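Local coordinates for protein alpha-glucosidase (Bacteroides thetaiotaomicron, PDB 5XFM) that probably hydrolyses beta-L-arabinopyranosides and alpha-galactosides as a calcium-containing, bifunctional member of glycoside hydrolase family 97, at residues Val17-Pro22 with Leu26-Phe31; Asn495-Arg500 with Gly505-Thr510. The protein carries 1 engineered substitution. All coordinates share one frame; numbering follows the deposited sequence.

Contact 1. Residues Val17-Pro22 with Leu26-Phe31; sequences VVVKGP and LQLAVF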
# COMPACT_ATOMS: atom_id res chain seq x y z
N VAL A 17 4.30 15.83 -29.59
CA VAL A 17 4.21 16.86 -28.56
C VAL A 17 4.96 16.42 -27.31
O VAL A 17 5.11 15.22 -27.06
CB VAL A 17 2.73 17.16 -28.22
CG1 VAL A 17 2.07 15.93 -27.62
CG2 VAL A 17 2.60 18.36 -27.28
N VAL A 18 5.42 17.38 -26.52
CA VAL A 18 6.17 17.10 -25.30
C VAL A 18 5.57 17.85 -24.10
O VAL A 18 5.21 19.02 -24.22
CB VAL A 18 7.66 17.49 -25.46
CG1 VAL A 18 8.37 17.50 -24.11
CG2 VAL A 18 8.35 16.53 -26.41
N VAL A 19 5.46 17.18 -22.96
CA VAL A 19 5.01 17.83 -21.74
C VAL A 19 6.04 17.62 -20.63
O VAL A 19 6.60 16.54 -20.50
CB VAL A 19 3.62 17.30 -21.29
CG1 VAL A 19 3.64 15.79 -21.11
CG2 VAL A 19 3.17 17.99 -20.01
N LYS A 20 6.29 18.66 -19.85
CA LYS A 20 7.32 18.63 -18.81
C LYS A 20 6.75 18.87 -17.41
O LYS A 20 5.70 19.48 -17.26
CB LYS A 20 8.40 19.68 -19.10
CG LYS A 20 8.94 19.65 -20.52
CD LYS A 20 9.90 20.80 -20.78
CE LYS A 20 10.46 20.76 -22.18
NZ LYS A 20 11.50 21.80 -22.38
N GLY A 21 7.45 18.37 -16.40
CA GLY A 21 7.15 18.73 -15.03
C GLY A 21 7.52 20.18 -14.80
O GLY A 21 8.21 20.77 -15.62
N PRO A 22 7.07 20.76 -13.67
CA PRO A 22 7.29 22.18 -13.35
C PRO A 22 8.76 22.62 -13.37
O PRO A 22 9.06 23.71 -13.87
CB PRO A 22 6.71 22.30 -11.94
CG PRO A 22 5.63 21.26 -11.91
CD PRO A 22 6.21 20.10 -12.67
N LEU A 26 11.68 16.25 -15.48
CA LEU A 26 10.92 15.13 -15.99
C LEU A 26 10.26 15.55 -17.30
O LEU A 26 9.57 16.57 -17.35
CB LEU A 26 9.89 14.68 -14.96
CG LEU A 26 9.26 13.28 -14.99
CD1 LEU A 26 8.20 13.18 -13.90
CD2 LEU A 26 8.68 12.89 -16.34
N GLN A 27 10.50 14.78 -18.36
CA GLN A 27 9.89 15.08 -19.65
C GLN A 27 9.21 13.85 -20.25
O GLN A 27 9.75 12.75 -20.22
CB GLN A 27 10.92 15.66 -20.63
CG GLN A 27 11.54 16.97 -20.13
CD GLN A 27 12.44 17.64 -21.15
OE1 GLN A 27 12.39 17.32 -22.35
NE2 GLN A 27 13.25 18.58 -20.70
N LEU A 28 8.01 14.05 -20.78
CA LEU A 28 7.25 12.99 -21.42
C LEU A 28 6.95 13.37 -22.86
O LEU A 28 6.45 14.47 -23.12
CB LEU A 28 5.95 12.72 -20.65
CG LEU A 28 5.03 11.60 -21.16
CD1 LEU A 28 4.40 10.89 -19.99
CD2 LEU A 28 3.95 12.12 -22.10
N ALA A 29 7.23 12.47 -23.79
CA ALA A 29 7.01 12.76 -25.21
C ALA A 29 5.99 11.81 -25.81
O ALA A 29 5.95 10.63 -25.47
CB ALA A 29 8.32 12.68 -25.97
N VAL A 30 5.17 12.33 -26.71
CA VAL A 30 4.10 11.53 -27.30
C VAL A 30 4.29 11.29 -28.79
O VAL A 30 4.58 12.22 -29.55
CB VAL A 30 2.72 12.21 -27.06
CG1 VAL A 30 1.59 11.36 -27.62
CG2 VAL A 30 2.49 12.45 -25.58
N PHE A 31 4.14 10.04 -29.19
CA PHE A 31 4.32 9.62 -30.57
C PHE A 31 3.06 8.93 -31.08
O PHE A 31 2.82 7.76 -30.78
CB PHE A 31 5.51 8.65 -30.71
CG PHE A 31 6.80 9.16 -30.13
CD1 PHE A 31 7.07 9.04 -28.78
CD2 PHE A 31 7.76 9.73 -30.95
CE1 PHE A 31 8.27 9.50 -28.25
CE2 PHE A 31 8.97 10.19 -30.44
CZ PHE A 31 9.22 10.07 -29.08
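Lys20 and Gln27 lie side by side across the hairpin, both pointing the same way off the face they share with Val18 and Ala29. Each has CG anti to its own carbonyl carbon (chi1 -50° in Lys20, -61° in Gln27) and an extended chain beyond, which keeps the two stems abreast: Lys20 CG is 3.8 Å from Gln27 CG, and farther out Lys20 CE meets Gln27 CD at 3.8 Å. Long chains with polar ends suit this partly exposed face; Gln27 NE2 donates to Glu24 O in the turn, and Lys20 NZ has a long, weak ion pair with Glu24. With an alanine at Lys20, the Gln27 stem is likely to lose the aliphatic chain beside it, and Glu24 its distant charge. Beside this pair, the CG2 branch of Val18 rests 3.9 Å from Ala29 CB, a small partner for a branched one.

The other face is wholly aliphatic. Val19 CG1 reaches Leu28 CD2 at 3.8 Å, and Val17 CG1 sits 3.8 Å from Val30 CB, each pair side by side. Val17, Val19 and Val30 touch Leu99, Leu28 and Val30 touch Phe115, and Val19 touches Val117, all on a second sheet. Between the faces, Val19 N bonds Leu28 O and Leu28 N bonds Val19 O, both 2.9 Å, and Gly21 N closes on Leu26 O at 2.9 Å. Chemically this is an amphipathic antiparallel hairpin, its largely buried valine and leucine face packed against that sheet, consistent with a galactose mutarotase-like beta-sandwich, its lysine and glutamine face more open to solvent.

Contact 2. Residues Asn495-Arg500 with Gly505-Thr510; sequences NKRLNR and GTTRRT
Arg497 and Thr507 face each other as a non-hydrogen-bonded antiparallel pair, flanked by backbone bonds from Leu498 N to Thr506 O (2.9 Å) and from Arg508 N to Lys496 O (3.3 Å). Arg497 curls back onto the start of segment 505-510 because chi2 and chi3 are both bent (-62° and -61°). Its NH2 then gives a nearly straight bond, 2.8 Å, to Gly505 O, which lies in the guanidinium plane, while NE bonds weakly to Thr506 O at the same edge; Thr507 OG1 lies over one face. Arg508, bent at chi3, reaches the loop before the other strand, NE 3.0 Å from Asn495 O, and its NH2 adds a weak bond to that oxygen. Its NH1 makes a salt bridge to Asp512, so this arginine joins a backbone carbonyl to a carboxylate. On the buried side, Thr506 OG1 is 3.2 Å from Leu498 CB and hydrogen-bonds to Met460 O, while Leu498 packs on Cys467 and Leu303. Glycine suits position Gly505, with its positive phi. One water bridges Leu498 O and Thr506 N. Leu498 centres an inverse gamma turn, and the whole is a short, weakly bonded beta hairpin among the helices and loops of the glycoside hydrolase 97 TIM-barrel domain.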
# COMPACT_ATOMS: atom_id res chain seq x y z
N ASN A 495 8.16 -10.32 21.46
CA ASN A 495 8.43 -11.72 21.77
C ASN A 495 9.68 -12.23 21.06
O ASN A 495 9.97 -11.83 19.94
CB ASN A 495 7.22 -12.59 21.38
CG ASN A 495 6.26 -12.81 22.53
OD1 ASN A 495 6.19 -12.03 23.47
ND2 ASN A 495 5.47 -13.87 22.42
N LYS A 496 10.44 -13.11 21.72
CA LYS A 496 11.60 -13.73 21.08
C LYS A 496 11.19 -15.01 20.38
O LYS A 496 11.79 -15.41 19.38
CB LYS A 496 12.70 -14.03 22.08
CG LYS A 496 13.33 -12.82 22.73
CD LYS A 496 14.18 -13.26 23.91
CE LYS A 496 14.75 -12.07 24.65
NZ LYS A 496 15.89 -11.49 23.89
N ARG A 497 10.17 -15.66 20.92
CA ARG A 497 9.65 -16.86 20.31
C ARG A 497 8.18 -16.65 19.98
O ARG A 497 7.39 -16.24 20.84
CB ARG A 497 9.84 -18.06 21.23
CG ARG A 497 11.30 -18.37 21.52
CD ARG A 497 12.05 -18.75 20.25
NE ARG A 497 11.51 -19.95 19.62
CZ ARG A 497 11.82 -21.19 19.99
NH1 ARG A 497 12.66 -21.39 21.00
NH2 ARG A 497 11.28 -22.22 19.35
N LEU A 498 7.81 -16.96 18.75
CA LEU A 498 6.51 -16.55 18.23
C LEU A 498 5.41 -17.55 18.52
O LEU A 498 4.84 -18.15 17.61
CB LEU A 498 6.58 -16.27 16.73
CG LEU A 498 6.99 -14.84 16.35
CD1 LEU A 498 8.20 -14.35 17.12
CD2 LEU A 498 7.21 -14.70 14.84
N ASN A 499 5.14 -17.73 19.81
CA ASN A 499 4.00 -18.50 20.30
C ASN A 499 3.49 -17.88 21.59
O ASN A 499 4.02 -16.87 22.05
CB ASN A 499 4.38 -19.98 20.49
CG ASN A 499 5.26 -20.22 21.70
OD1 ASN A 499 5.84 -19.30 22.27
ND2 ASN A 499 5.41 -21.49 22.07
N ARG A 500 2.45 -18.46 22.18
CA ARG A 500 1.79 -17.84 23.34
C ARG A 500 2.68 -17.72 24.58
O ARG A 500 2.68 -16.68 25.25
CB ARG A 500 0.52 -18.59 23.69
CG ARG A 500 -0.23 -18.00 24.87
CD ARG A 500 -1.68 -18.44 24.88
NE ARG A 500 -2.39 -17.97 26.07
CZ ARG A 500 -3.71 -17.95 26.18
NH1 ARG A 500 -4.47 -18.36 25.17
NH2 ARG A 500 -4.28 -17.52 27.30
N GLY A 505 7.75 -22.21 18.80
CA GLY A 505 7.40 -21.67 17.50
C GLY A 505 8.62 -21.09 16.80
O GLY A 505 9.75 -21.52 17.06
N THR A 506 8.40 -20.14 15.91
CA THR A 506 9.49 -19.54 15.16
C THR A 506 10.32 -18.60 16.03
O THR A 506 9.92 -18.23 17.14
CB THR A 506 8.99 -18.79 13.92
OG1 THR A 506 8.07 -17.78 14.32
CG2 THR A 506 8.28 -19.74 12.96
N THR A 507 11.48 -18.21 15.52
CA THR A 507 12.44 -17.40 16.26
C THR A 507 12.71 -16.08 15.54
O THR A 507 13.18 -16.08 14.40
CB THR A 507 13.77 -18.16 16.46
OG1 THR A 507 13.52 -19.39 17.15
CG2 THR A 507 14.76 -17.34 17.26
N ARG A 508 12.40 -14.97 16.20
CA ARG A 508 12.73 -13.66 15.66
C ARG A 508 14.23 -13.52 15.45
O ARG A 508 15.01 -13.90 16.31
CB ARG A 508 12.23 -12.55 16.59
CG ARG A 508 12.69 -11.15 16.15
CD ARG A 508 12.00 -10.04 16.94
NE ARG A 508 11.95 -10.29 18.38
CZ ARG A 508 12.49 -9.50 19.30
NH1 ARG A 508 13.16 -8.42 18.92
NH2 ARG A 508 12.38 -9.79 20.59
N ARG A 509 14.62 -12.98 14.29
CA ARG A 509 16.02 -12.83 13.93
C ARG A 509 16.53 -11.40 14.09
O ARG A 509 17.73 -11.15 14.01
CB ARG A 509 16.25 -13.27 12.49
CG ARG A 509 15.89 -14.72 12.24
CD ARG A 509 16.70 -15.62 13.16
NE ARG A 509 16.68 -17.00 12.68
CZ ARG A 509 16.96 -18.06 13.43
NH1 ARG A 509 17.26 -17.91 14.72
NH2 ARG A 509 16.92 -19.27 12.90
N THR A 510 15.60 -10.48 14.33
CA THR A 510 15.92 -9.06 14.44
C THR A 510 15.88 -8.58 15.89
O THR A 510 15.35 -9.27 16.76
CB THR A 510 14.94 -8.22 13.61
OG1 THR A 510 13.60 -8.61 13.93
CG2 THR A 510 15.18 -8.44 12.12
O HOH W 1 5.41 -19.63 15.50

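Overall arrangement
From the N terminus, contact 1 closes the tight connection, residues 21-25, between strands 17-20 and 26-31; the second strand then pairs with strand 39-44 in the large antiparallel sheet of the N-terminal family region. The chain next completes that region and runs through most of the parallel strands of the TIM-barrel before contact 2 closes the four residues between Arg500 and Gly505. The last barrel strand, 526-528, follows. The two contacts are in series, neither nested nor crossed, on opposite sides of the chain's centre, with their own centres about 51 Å apart. Contact 1 joins neighbouring strands of a sheet, contact 2 two short strands between helices 470-474 and 512-521, packed on helices 458-462 and 464-468.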